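Local coordinates for protein transcription factor GAMBIF1 (Anopheles gambiae, PDB 1BVO) that binds DNA through its Rel-homology specificity domain and probably activates RNA polymerase II transcription as a Dorsal-like regulator in mosquito immunity, at residues Leu140-Leu145 against Ser168-Asp173; Pro68-Leu73 against Gly136-Asn141; Gly26-Val31 against Leu100-Val105; Glu7-Lys12 against Thr39-Gln44. All coordinates share one frame; numbering follows the deposited sequence.

Interaction 1: Leu140-Leu145 against Ser168-Asp173; sequences LNAVRL and SDIIYD
Val143 and Ile171 form an antiparallel hydrogen-bonded pair in the beta hairpin of strands 142-152 and 159-172, part of the immunoglobulin-like beta-sandwich of the Rel homology DNA-binding domain. The chain directions, 152° apart, bear out the antiparallel run. Ile171 N donates to Val143 O at 2.8 Å, and Val143 N returns a bond to Ile171 O lying in the carbonyl plane. Beyond the Ala142-Tyr172 non-hydrogen-bonded pair, Asp173 N reaches Asn141 O at 2.8 Å from above that carbonyl's plane. At the other end Ser168 N bonds Leu145 O.

Two side chains add polar bonds. Ser168 OG, between its backbone N and carbonyl carbon (chi1 70°), accepts from Leu145 N at 2.8 Å and donates to Asp169 O. Arg144 NH1 bonds Ser168 O, which lies at the guanidinium edge and in its plane, while NH2 of the same group is held by Lys61 O, so two backbone carbonyls help to fix its rotation.

The apolar contacts divide between the two faces. On the face of Val143 and Ile171, Val143 CG2 meets Ile171 CB, and the Ile171 CD1 tip touches Leu145 CG at 3.6 Å; Ile102 touches both Val143 and Ile171. On the face of Ala142 and Tyr172, Ala142 CB lies 3.7 Å from Tyr172 CD1 and also meets Ile170 CG2, which sits over the tyrosine ring, offset toward its rim. The other branch of Ile170 turns to the arginine: CG1 lies over the centre of the Arg144 guanidinium, 3.4 Å from CZ.

Interaction 2: Pro68-Leu73 against Gly136-Asn141; sequences PHPHNL and GSIDLN
His69 and Ile138 lie at a backbone separation of 7.7 Å between their CA atoms, and His71 and Leu140 at 7.9 Å. Such spacing is too wide for strand pairing, and the two segments meet through side chains. One bond reaches from side chain to backbone: His69 NE2 donates to Asp139 O at 3.0 Å, with an angle of 160° at the hydrogen. The acceptor lies in the imidazole plane, whereas the donor stands above the carbonyl plane. At the other ring nitrogen, His69 ND1 accepts from His71 N at 3.2 Å, so both nitrogens are engaged and the ring's rotation is fixed.

Ile138 CG2 sits over one face of the His69 ring, offset toward its rim, in a CH-pi contact 4.2 Å from the centroid. That methyl also meets Pro70 CD, the two side chains reaching tip to tip. Leu140 CD2 touches His69 CE1 at 3.7 Å and Pro70 CG, while the His71 ring turns its CE1 edge to Leu140 O, which lies near the ring plane. Helix 107-120 packs on Ile138 and Leu140, and its Arg117 bonds the carbonyls of His69 and His71. Asp139 OD1 accepts from Asn141 N, making the Asx turn that leads into strand 142-152 of this Rel homology domain.

Interaction 3: Gly26-Val31 against Leu100-Val105; sequences GSIPGV and LGIQCV
Ile28 and Ile102 meet because each sends CG1 anti to its own carbonyl carbon (chi1 -71° and -59°), and in each the second torsion is also anti, so that CD1 carries the chain onward in an extended line. The two CD1 methyls end 3.4 Å apart, and Ile28 CD1 is also near CG1 of Ile102, at 3.7 Å.

The backbones come together over a short span, with Ser27 and Gly101 the nearest pair at 4.8 Å between CA atoms. Leu100 O collects the polar contacts here: Ile28 N donates to it at 3.0 Å, tilted from the carbonyl plane, and the CA of Ser27 makes a CA-H...O contact at 3.5 Å. The Ile28 side chain lies against the same oxygen, its CG1 3.3 Å from Leu100 O. A water accepts from Leu100 N at 3.0 Å and lies 3.2 Å from Ile28 O, linking the loop to the residue just ahead of the strand. Gly26 has a positive phi, a backbone conformation readily taken by glycine. Ser27 OG is bonded by the side chain of Asn99 and by Asn98 O.

The loop 26-31 thus joins the beginning of strand 101-103, which pairs with strand 72-74. Ile28 also touches Leu14, while Ile102 packs on Leu73 of strand 72-74 and Val143 of strand 142-152, and Leu100 reaches Leu145 of that same strand.

Interaction 4: Glu7-Lys12 against Thr39-Gln44; sequences EQPHPK and TFPSIQ
Glu7 and Ser42 make an antiparallel hydrogen-bonded pair, with their CA atoms 5.0 Å apart. Ser42 N donates to Glu7 O at 2.9 Å, in the carbonyl plane and on a lone pair; the return bond, Glu7 N to Ser42 O, is longer at 3.2 Å and tilted from the plane. Glu7 O also receives a CA-H...O contact from Pro41 CA at 3.1 Å, so this single carbonyl meets two successive residues.

Among the side-chain contacts, Glu7 carries most of the load. Its CG, anti to the backbone N (chi1 162°), comes 3.2 Å from Phe40 O, and its CB faces Ser42 OG. The chain then bends at chi2, and the Glu7 and Thr39 side chains cross at about a right angle, with OE1 approaching Thr39 CB. The other oxygen, OE2, is held by Asn32 N. Apolar contact comes from two prolines, Pro9 CB meeting Pro41 CG at 4.0 Å.

The pair lies at the end of strand 2-7, an outer strand of the three-stranded antiparallel sheet, where it meets the central strand 42-46; strand 94-96 flanks the latter on its far side. Pro9 continues onto Ser168 and Ile171 of strand 159-172.

Overall arrangement
From the N terminus, strand 2-7 leads into segment 7-12, and interaction 4 closes the first loop when the chain returns at 39-44. Within that loop lies 26-31, whose partner 100-105 lies beyond 39-44, so interactions 3 and 4 cross. Segment 68-73 falls between 26-31 and 100-105, and its partner 136-141 comes after both, so interactions 2 and 3 cross as well, and strands 72-74 and 101-103 pair between them. Interaction 2 ends where interaction 1 begins, sharing Leu140 and Asn141, and interaction 1 closes the final hairpin at 168-173. That hairpin returns to the start: Pro11 O and Gln8 OE1 probably bond Tyr172 N and Asp169 N, tying interaction 1 to interaction 4.

Interaction 1: Leu140-Leu145 against Ser168-Asp173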
loop_
_atom_site.group_PDB
_atom_site.type_symbol
_atom_site.label_atom_id
_atom_site.label_comp_id
_atom_site.label_asym_id
_atom_site.label_seq_id
_atom_site.Cartn_x
_atom_site.Cartn_y
_atom_site.Cartn_z
ATOM N N LEU C 140 14.620 -6.393 3.136
ATOM C CA LEU C 140 13.831 -6.694 1.949
ATOM C C LEU C 140 14.432 -6.215 0.628
ATOM O O LEU C 140 13.726 -6.142 -0.387
ATOM C CB LEU C 140 12.413 -6.153 2.103
ATOM C CG LEU C 140 11.669 -6.736 3.303
ATOM C CD1 LEU C 140 10.256 -6.222 3.319
ATOM C CD2 LEU C 140 11.692 -8.256 3.249
ATOM N N ASN C 141 15.734 -5.956 0.614
ATOM C CA ASN C 141 16.396 -5.511 -0.602
ATOM C C ASN C 141 17.542 -6.385 -1.028
ATOM O O ASN C 141 18.276 -6.061 -1.962
ATOM C CB ASN C 141 16.892 -4.093 -0.448
ATOM C CG ASN C 141 15.924 -3.106 -1.010
ATOM O OD1 ASN C 141 14.821 -2.921 -0.463
ATOM N ND2 ASN C 141 16.297 -2.487 -2.143
ATOM N N ALA C 142 17.695 -7.501 -0.339
ATOM C CA ALA C 142 18.763 -8.417 -0.661
ATOM C C ALA C 142 18.330 -9.811 -0.270
ATOM O O ALA C 142 17.555 -10.008 0.670
ATOM C CB ALA C 142 20.027 -8.028 0.069
ATOM N N VAL C 143 18.827 -10.768 -1.037
ATOM C CA VAL C 143 18.515 -12.161 -0.818
ATOM C C VAL C 143 19.659 -12.947 -1.386
ATOM O O VAL C 143 20.591 -12.398 -1.955
ATOM C CB VAL C 143 17.306 -12.621 -1.672
ATOM C CG1 VAL C 143 16.013 -12.020 -1.168
ATOM C CG2 VAL C 143 17.542 -12.226 -3.130
ATOM N N ARG C 144 19.582 -14.246 -1.215
ATOM C CA ARG C 144 20.545 -15.148 -1.808
ATOM C C ARG C 144 19.666 -16.335 -2.196
ATOM O O ARG C 144 18.602 -16.571 -1.601
ATOM C CB ARG C 144 21.594 -15.619 -0.821
ATOM C CG ARG C 144 22.464 -14.578 -0.176
ATOM C CD ARG C 144 23.421 -15.339 0.736
ATOM N NE ARG C 144 24.222 -14.524 1.633
ATOM C CZ ARG C 144 25.505 -14.260 1.446
ATOM N NH1 ARG C 144 26.140 -14.747 0.389
ATOM N NH2 ARG C 144 26.160 -13.530 2.338
ATOM N N LEU C 145 20.052 -17.007 -3.265
ATOM C CA LEU C 145 19.318 -18.165 -3.732
ATOM C C LEU C 145 19.903 -19.336 -2.972
ATOM O O LEU C 145 21.130 -19.438 -2.807
ATOM C CB LEU C 145 19.548 -18.361 -5.232
ATOM C CG LEU C 145 19.061 -17.200 -6.097
ATOM C CD1 LEU C 145 19.488 -17.400 -7.536
ATOM C CD2 LEU C 145 17.559 -17.086 -5.978
ATOM N N SER C 168 24.249 -18.843 -2.604
ATOM C CA SER C 168 24.782 -18.004 -3.671
ATOM C C SER C 168 25.194 -16.652 -3.127
ATOM O O SER C 168 24.749 -16.236 -2.041
ATOM C CB SER C 168 23.683 -17.746 -4.699
ATOM O OG SER C 168 22.694 -16.880 -4.148
ATOM N N ASP C 169 25.957 -15.918 -3.926
ATOM C CA ASP C 169 26.360 -14.586 -3.519
ATOM C C ASP C 169 25.097 -13.761 -3.412
ATOM O O ASP C 169 24.042 -14.162 -3.926
ATOM C CB ASP C 169 27.324 -13.975 -4.527
ATOM C CG ASP C 169 28.623 -14.761 -4.627
ATOM O OD1 ASP C 169 28.801 -15.735 -3.856
ATOM O OD2 ASP C 169 29.466 -14.403 -5.476
ATOM N N ILE C 170 25.180 -12.623 -2.740
ATOM C CA ILE C 170 23.998 -11.814 -2.576
ATOM C C ILE C 170 23.452 -11.184 -3.850
ATOM O O ILE C 170 24.199 -10.801 -4.761
ATOM C CB ILE C 170 24.206 -10.760 -1.503
ATOM C CG1 ILE C 170 24.579 -11.464 -0.198
ATOM C CG2 ILE C 170 22.928 -9.945 -1.316
ATOM C CD1 ILE C 170 25.238 -10.575 0.817
ATOM N N ILE C 171 22.124 -11.150 -3.914
ATOM C CA ILE C 171 21.367 -10.550 -5.010
ATOM C C ILE C 171 20.662 -9.353 -4.361
ATOM O O ILE C 171 19.895 -9.527 -3.397
ATOM C CB ILE C 171 20.292 -11.499 -5.547
ATOM C CG1 ILE C 171 20.937 -12.678 -6.253
ATOM C CG2 ILE C 171 19.353 -10.757 -6.484
ATOM C CD1 ILE C 171 19.968 -13.784 -6.527
ATOM N N TYR C 172 20.925 -8.168 -4.921
ATOM C CA TYR C 172 20.409 -6.885 -4.456
ATOM C C TYR C 172 19.333 -6.283 -5.350
ATOM O O TYR C 172 19.576 -6.051 -6.532
ATOM C CB TYR C 172 21.563 -5.869 -4.388
ATOM C CG TYR C 172 22.707 -6.217 -3.451
ATOM C CD1 TYR C 172 22.485 -6.356 -2.083
ATOM C CD2 TYR C 172 24.005 -6.426 -3.932
ATOM C CE1 TYR C 172 23.507 -6.702 -1.221
ATOM C CE2 TYR C 172 25.048 -6.778 -3.063
ATOM C CZ TYR C 172 24.781 -6.918 -1.708
ATOM O OH TYR C 172 25.759 -7.330 -0.836
ATOM N N ASP C 173 18.184 -5.923 -4.785
ATOM C CA ASP C 173 17.112 -5.311 -5.585
ATOM C C ASP C 173 17.586 -4.044 -6.283
ATOM O O ASP C 173 17.970 -3.048 -5.646
ATOM C CB ASP C 173 15.864 -4.993 -4.749
ATOM C CG ASP C 173 14.683 -4.536 -5.603
ATOM O OD1 ASP C 173 14.836 -4.353 -6.827
ATOM O OD2 ASP C 173 13.580 -4.386 -5.048
#

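Interaction 2: Pro68-Leu73 against Gly136-Asn141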
loop_
_atom_site.group_PDB
_atom_site.type_symbol
_atom_site.label_atom_id
_atom_site.label_comp_id
_atom_site.label_asym_id
_atom_site.label_seq_id
_atom_site.Cartn_x
_atom_site.Cartn_y
_atom_site.Cartn_z
ATOM N N PRO C 68 15.155 -18.424 6.072
ATOM C CA PRO C 68 14.178 -18.317 4.996
ATOM C C PRO C 68 13.882 -16.843 4.833
ATOM O O PRO C 68 13.644 -16.130 5.821
ATOM C CB PRO C 68 12.976 -19.045 5.570
ATOM C CG PRO C 68 13.613 -20.154 6.307
ATOM C CD PRO C 68 14.741 -19.455 7.042
ATOM N N HIS C 69 14.047 -16.368 3.612
ATOM C CA HIS C 69 13.783 -14.990 3.318
ATOM C C HIS C 69 12.384 -15.036 2.775
ATOM O O HIS C 69 12.081 -15.850 1.908
ATOM C CB HIS C 69 14.745 -14.459 2.270
ATOM C CG HIS C 69 14.650 -12.978 2.084
ATOM N ND1 HIS C 69 13.450 -12.353 1.832
ATOM C CD2 HIS C 69 15.578 -12.008 2.191
ATOM C CE1 HIS C 69 13.650 -11.043 1.792
ATOM N NE2 HIS C 69 14.928 -10.808 2.010
ATOM N N PRO C 70 11.523 -14.113 3.222
ATOM C CA PRO C 70 10.114 -14.028 2.796
ATOM C C PRO C 70 9.868 -14.056 1.293
ATOM O O PRO C 70 8.934 -14.708 0.823
ATOM C CB PRO C 70 9.641 -12.707 3.414
ATOM C CG PRO C 70 10.919 -11.925 3.574
ATOM C CD PRO C 70 11.855 -12.985 4.109
ATOM N N HIS C 71 10.713 -13.353 0.547
ATOM C CA HIS C 71 10.553 -13.287 -0.896
ATOM C C HIS C 71 10.334 -14.628 -1.610
ATOM O O HIS C 71 10.921 -15.650 -1.239
ATOM C CB HIS C 71 11.680 -12.461 -1.494
ATOM C CG HIS C 71 11.621 -11.018 -1.106
ATOM N ND1 HIS C 71 12.595 -10.117 -1.432
ATOM C CD2 HIS C 71 10.658 -10.325 -0.452
ATOM C CE1 HIS C 71 12.237 -8.903 -1.012
ATOM N NE2 HIS C 71 11.065 -9.011 -0.417
ATOM N N ASN C 72 9.389 -14.628 -2.549
ATOM C CA ASN C 72 9.048 -15.827 -3.304
ATOM C C ASN C 72 9.781 -15.848 -4.628
ATOM O O ASN C 72 10.051 -14.787 -5.220
ATOM C CB ASN C 72 7.546 -15.874 -3.584
ATOM C CG ASN C 72 6.714 -15.772 -2.335
ATOM O OD1 ASN C 72 6.975 -16.444 -1.328
ATOM N ND2 ASN C 72 5.718 -14.904 -2.376
ATOM N N LEU C 73 10.125 -17.046 -5.076
ATOM C CA LEU C 73 10.775 -17.208 -6.357
ATOM C C LEU C 73 9.700 -17.695 -7.294
ATOM O O LEU C 73 8.967 -18.627 -6.969
ATOM C CB LEU C 73 11.868 -18.254 -6.292
ATOM C CG LEU C 73 13.185 -17.776 -5.703
ATOM C CD1 LEU C 73 14.228 -18.881 -5.810
ATOM C CD2 LEU C 73 13.654 -16.548 -6.454
ATOM N N GLY C 136 10.973 -6.349 10.792
ATOM C CA GLY C 136 11.781 -5.257 10.273
ATOM C C GLY C 136 13.258 -5.596 10.228
ATOM O O GLY C 136 14.040 -4.929 9.556
ATOM N N SER C 137 13.643 -6.640 10.953
ATOM C CA SER C 137 15.034 -7.071 10.999
ATOM C C SER C 137 15.496 -7.663 9.667
ATOM O O SER C 137 16.696 -7.732 9.391
ATOM C CB SER C 137 15.173 -8.127 12.075
ATOM O OG SER C 137 14.088 -9.017 11.975
ATOM N N ILE C 138 14.534 -8.111 8.862
ATOM C CA ILE C 138 14.826 -8.707 7.567
ATOM C C ILE C 138 15.008 -7.664 6.483
ATOM O O ILE C 138 14.088 -6.876 6.222
ATOM C CB ILE C 138 13.692 -9.642 7.157
ATOM C CG1 ILE C 138 13.400 -10.604 8.301
ATOM C CG2 ILE C 138 14.046 -10.390 5.877
ATOM C CD1 ILE C 138 12.133 -11.381 8.127
ATOM N N ASP C 139 16.157 -7.677 5.819
ATOM C CA ASP C 139 16.400 -6.725 4.756
ATOM C C ASP C 139 15.666 -7.139 3.478
ATOM O O ASP C 139 16.053 -8.092 2.783
ATOM C CB ASP C 139 17.885 -6.608 4.489
ATOM C CG ASP C 139 18.207 -5.615 3.369
ATOM O OD1 ASP C 139 17.280 -4.925 2.866
ATOM O OD2 ASP C 139 19.390 -5.516 2.998
ATOM N N LEU C 140 14.620 -6.393 3.136
ATOM C CA LEU C 140 13.831 -6.694 1.949
ATOM C C LEU C 140 14.432 -6.215 0.628
ATOM O O LEU C 140 13.726 -6.142 -0.387
ATOM C CB LEU C 140 12.413 -6.153 2.103
ATOM C CG LEU C 140 11.669 -6.736 3.303
ATOM C CD1 LEU C 140 10.256 -6.222 3.319
ATOM C CD2 LEU C 140 11.692 -8.256 3.249
ATOM N N ASN C 141 15.734 -5.956 0.614
ATOM C CA ASN C 141 16.396 -5.511 -0.602
ATOM C C ASN C 141 17.542 -6.385 -1.028
ATOM O O ASN C 141 18.276 -6.061 -1.962
ATOM C CB ASN C 141 16.892 -4.093 -0.448
ATOM C CG ASN C 141 15.924 -3.106 -1.010
ATOM O OD1 ASN C 141 14.821 -2.921 -0.463
ATOM N ND2 ASN C 141 16.297 -2.487 -2.143
#

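Interaction 3: Gly26-Val31 against Leu100-Val105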
loop_
_atom_site.group_PDB
_atom_site.type_symbol
_atom_site.label_atom_id
_atom_site.label_comp_id
_atom_site.label_asym_id
_atom_site.label_seq_id
_atom_site.Cartn_x
_atom_site.Cartn_y
_atom_site.Cartn_z
ATOM N N GLY C 26 10.402 -11.741 -14.430
ATOM C CA GLY C 26 11.588 -11.794 -15.263
ATOM C C GLY C 26 12.469 -12.991 -15.016
ATOM O O GLY C 26 11.993 -14.070 -14.662
ATOM N N SER C 27 13.759 -12.791 -15.258
ATOM C CA SER C 27 14.766 -13.818 -15.055
ATOM C C SER C 27 16.049 -13.145 -14.595
ATOM O O SER C 27 16.404 -12.050 -15.050
ATOM C CB SER C 27 15.030 -14.586 -16.340
ATOM O OG SER C 27 13.870 -15.271 -16.758
ATOM N N ILE C 28 16.716 -13.812 -13.661
ATOM C CA ILE C 28 17.964 -13.345 -13.073
ATOM C C ILE C 28 19.125 -13.724 -13.968
ATOM O O ILE C 28 19.411 -14.904 -14.150
ATOM C CB ILE C 28 18.199 -14.036 -11.729
ATOM C CG1 ILE C 28 17.232 -13.519 -10.684
ATOM C CG2 ILE C 28 19.632 -13.878 -11.279
ATOM C CD1 ILE C 28 17.124 -14.460 -9.529
ATOM N N PRO C 29 19.828 -12.731 -14.528
ATOM C CA PRO C 29 20.958 -13.090 -15.386
ATOM C C PRO C 29 22.096 -13.637 -14.530
ATOM O O PRO C 29 22.031 -13.630 -13.299
ATOM C CB PRO C 29 21.342 -11.748 -16.004
ATOM C CG PRO C 29 21.022 -10.783 -14.921
ATOM C CD PRO C 29 19.664 -11.271 -14.464
ATOM N N GLY C 30 23.135 -14.117 -15.191
ATOM C CA GLY C 30 24.294 -14.633 -14.492
ATOM C C GLY C 30 25.297 -13.504 -14.394
ATOM O O GLY C 30 25.125 -12.476 -15.062
ATOM N N VAL C 31 26.331 -13.660 -13.572
ATOM C CA VAL C 31 27.338 -12.612 -13.407
ATOM C C VAL C 31 27.929 -12.199 -14.739
ATOM O O VAL C 31 28.192 -11.016 -14.987
ATOM C CB VAL C 31 28.566 -13.068 -12.586
ATOM C CG1 VAL C 31 28.873 -12.051 -11.521
ATOM C CG2 VAL C 31 28.395 -14.450 -12.012
ATOM N N LEU C 100 14.108 -17.730 -13.478
ATOM C CA LEU C 100 14.076 -17.649 -12.019
ATOM C C LEU C 100 13.914 -16.163 -11.691
ATOM O O LEU C 100 14.812 -15.346 -11.960
ATOM C CB LEU C 100 15.395 -18.171 -11.421
ATOM C CG LEU C 100 15.429 -18.788 -10.011
ATOM C CD1 LEU C 100 14.538 -20.014 -9.960
ATOM C CD2 LEU C 100 16.860 -19.158 -9.687
ATOM N N GLY C 101 12.747 -15.804 -11.170
ATOM C CA GLY C 101 12.475 -14.419 -10.836
ATOM C C GLY C 101 12.208 -14.246 -9.352
ATOM O O GLY C 101 11.823 -15.198 -8.662
ATOM N N ILE C 102 12.353 -13.012 -8.876
ATOM C CA ILE C 102 12.163 -12.751 -7.465
ATOM C C ILE C 102 10.987 -11.828 -7.257
ATOM O O ILE C 102 10.941 -10.717 -7.799
ATOM C CB ILE C 102 13.463 -12.210 -6.859
ATOM C CG1 ILE C 102 14.561 -13.241 -7.083
ATOM C CG2 ILE C 102 13.310 -11.960 -5.371
ATOM C CD1 ILE C 102 15.927 -12.732 -6.807
ATOM N N GLN C 103 9.983 -12.358 -6.571
ATOM C CA GLN C 103 8.777 -11.611 -6.265
ATOM C C GLN C 103 8.866 -11.222 -4.806
ATOM O O GLN C 103 8.807 -12.063 -3.902
ATOM C CB GLN C 103 7.536 -12.454 -6.516
ATOM C CG GLN C 103 6.270 -11.644 -6.692
ATOM C CD GLN C 103 5.205 -12.405 -7.455
ATOM O OE1 GLN C 103 4.402 -13.129 -6.857
ATOM N NE2 GLN C 103 5.199 -12.258 -8.787
ATOM N N CYS C 104 9.037 -9.934 -4.580
ATOM C CA CYS C 104 9.189 -9.424 -3.243
ATOM C C CYS C 104 7.916 -9.216 -2.466
ATOM O O CYS C 104 6.973 -8.567 -2.916
ATOM C CB CYS C 104 9.951 -8.114 -3.270
ATOM S SG CYS C 104 9.151 -6.940 -4.327
ATOM N N VAL C 105 7.925 -9.765 -1.265
ATOM C CA VAL C 105 6.818 -9.598 -0.364
ATOM C C VAL C 105 7.091 -8.250 0.256
ATOM O O VAL C 105 8.246 -7.908 0.506
ATOM C CB VAL C 105 6.879 -10.570 0.788
ATOM C CG1 VAL C 105 5.503 -10.800 1.316
ATOM C CG2 VAL C 105 7.539 -11.863 0.381
HETATM O O HOH W 1 16.806 -16.805 -14.357
#

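Interaction 4: Glu7-Lys12 against Thr39-Gln44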
loop_
_atom_site.group_PDB
_atom_site.type_symbol
_atom_site.label_atom_id
_atom_site.label_comp_id
_atom_site.label_asym_id
_atom_site.label_seq_id
_atom_site.Cartn_x
_atom_site.Cartn_y
_atom_site.Cartn_z
ATOM N N GLU C 7 27.677 -20.617 -12.131
ATOM C CA GLU C 7 27.470 -19.266 -12.621
ATOM C C GLU C 7 26.555 -18.655 -11.607
ATOM O O GLU C 7 25.490 -19.180 -11.294
ATOM C CB GLU C 7 26.920 -19.173 -14.052
ATOM C CG GLU C 7 26.308 -17.800 -14.392
ATOM C CD GLU C 7 27.068 -16.988 -15.424
ATOM O OE1 GLU C 7 27.161 -17.399 -16.592
ATOM O OE2 GLU C 7 27.539 -15.893 -15.080
ATOM N N GLN C 8 27.108 -17.644 -10.966
ATOM C CA GLN C 8 26.458 -16.913 -9.915
ATOM C C GLN C 8 25.511 -15.873 -10.422
ATOM O O GLN C 8 25.725 -15.256 -11.470
ATOM C CB GLN C 8 27.515 -16.234 -9.063
ATOM C CG GLN C 8 28.298 -17.188 -8.230
ATOM C CD GLN C 8 27.638 -17.464 -6.912
ATOM O OE1 GLN C 8 26.564 -16.926 -6.607
ATOM N NE2 GLN C 8 28.264 -18.322 -6.115
ATOM N N PRO C 9 24.446 -15.646 -9.666
ATOM C CA PRO C 9 23.473 -14.648 -10.066
ATOM C C PRO C 9 24.109 -13.279 -10.064
ATOM O O PRO C 9 24.965 -12.963 -9.232
ATOM C CB PRO C 9 22.389 -14.771 -8.997
ATOM C CG PRO C 9 23.123 -15.340 -7.806
ATOM C CD PRO C 9 24.022 -16.351 -8.449
ATOM N N HIS C 10 23.792 -12.510 -11.093
ATOM C CA HIS C 10 24.290 -11.164 -11.170
ATOM C C HIS C 10 23.617 -10.496 -9.983
ATOM O O HIS C 10 22.387 -10.493 -9.876
ATOM C CB HIS C 10 23.860 -10.486 -12.457
ATOM C CG HIS C 10 24.444 -9.124 -12.615
ATOM N ND1 HIS C 10 25.455 -8.838 -13.515
ATOM C CD2 HIS C 10 24.221 -7.981 -11.935
ATOM C CE1 HIS C 10 25.826 -7.582 -13.376
ATOM N NE2 HIS C 10 25.089 -7.036 -12.418
ATOM N N PRO C 11 24.410 -9.841 -9.128
ATOM C CA PRO C 11 23.991 -9.138 -7.911
ATOM C C PRO C 11 23.156 -7.857 -8.057
ATOM O O PRO C 11 22.612 -7.372 -7.064
ATOM C CB PRO C 11 25.327 -8.808 -7.269
ATOM C CG PRO C 11 26.140 -8.437 -8.472
ATOM C CD PRO C 11 25.844 -9.605 -9.385
ATOM N N LYS C 12 23.051 -7.313 -9.264
ATOM C CA LYS C 12 22.327 -6.052 -9.499
ATOM C C LYS C 12 21.755 -5.968 -10.907
ATOM O O LYS C 12 22.012 -4.990 -11.616
ATOM C CB LYS C 12 23.297 -4.873 -9.373
ATOM C CG LYS C 12 23.563 -4.331 -7.987
ATOM C CD LYS C 12 22.463 -3.394 -7.547
ATOM C CE LYS C 12 23.007 -2.424 -6.505
ATOM N NZ LYS C 12 21.935 -1.949 -5.569
ATOM N N THR C 39 23.463 -14.981 -20.061
ATOM C CA THR C 39 23.730 -16.121 -19.195
ATOM C C THR C 39 22.743 -16.177 -18.038
ATOM O O THR C 39 21.995 -15.226 -17.806
ATOM C CB THR C 39 25.185 -16.149 -18.680
ATOM O OG1 THR C 39 25.479 -14.942 -17.970
ATOM C CG2 THR C 39 26.162 -16.322 -19.839
ATOM N N PHE C 40 22.760 -17.291 -17.313
ATOM C CA PHE C 40 21.851 -17.528 -16.202
ATOM C C PHE C 40 22.559 -18.367 -15.104
ATOM O O PHE C 40 23.536 -19.064 -15.396
ATOM C CB PHE C 40 20.628 -18.276 -16.766
ATOM C CG PHE C 40 19.870 -17.505 -17.844
ATOM C CD1 PHE C 40 19.017 -16.458 -17.496
ATOM C CD2 PHE C 40 19.992 -17.833 -19.197
ATOM C CE1 PHE C 40 18.306 -15.751 -18.456
ATOM C CE2 PHE C 40 19.273 -17.125 -20.181
ATOM C CZ PHE C 40 18.431 -16.080 -19.804
ATOM N N PRO C 41 22.109 -18.279 -13.827
ATOM C CA PRO C 41 22.708 -19.033 -12.712
ATOM C C PRO C 41 22.711 -20.510 -12.988
ATOM O O PRO C 41 21.739 -21.047 -13.510
ATOM C CB PRO C 41 21.750 -18.756 -11.553
ATOM C CG PRO C 41 21.260 -17.419 -11.830
ATOM C CD PRO C 41 21.006 -17.440 -13.329
ATOM N N SER C 42 23.754 -21.196 -12.565
ATOM C CA SER C 42 23.788 -22.619 -12.790
ATOM C C SER C 42 24.600 -23.354 -11.751
ATOM O O SER C 42 25.496 -22.784 -11.110
ATOM C CB SER C 42 24.268 -22.935 -14.209
ATOM O OG SER C 42 25.264 -22.037 -14.661
ATOM N N ILE C 43 24.172 -24.575 -11.471
ATOM C CA ILE C 43 24.839 -25.411 -10.502
ATOM C C ILE C 43 25.327 -26.670 -11.211
ATOM O O ILE C 43 24.965 -26.935 -12.369
ATOM C CB ILE C 43 23.904 -25.775 -9.326
ATOM C CG1 ILE C 43 22.684 -26.542 -9.835
ATOM C CG2 ILE C 43 23.488 -24.517 -8.585
ATOM C CD1 ILE C 43 21.886 -27.199 -8.740
ATOM N N GLN C 44 26.123 -27.449 -10.489
ATOM C CA GLN C 44 26.722 -28.650 -11.018
ATOM C C GLN C 44 26.999 -29.561 -9.848
ATOM O O GLN C 44 27.706 -29.178 -8.923
ATOM C CB GLN C 44 28.051 -28.256 -11.652
ATOM C CG GLN C 44 28.302 -28.776 -13.043
ATOM C CD GLN C 44 28.699 -30.226 -13.045
ATOM O OE1 GLN C 44 29.471 -30.680 -12.191
ATOM N NE2 GLN C 44 28.199 -30.961 -14.022
#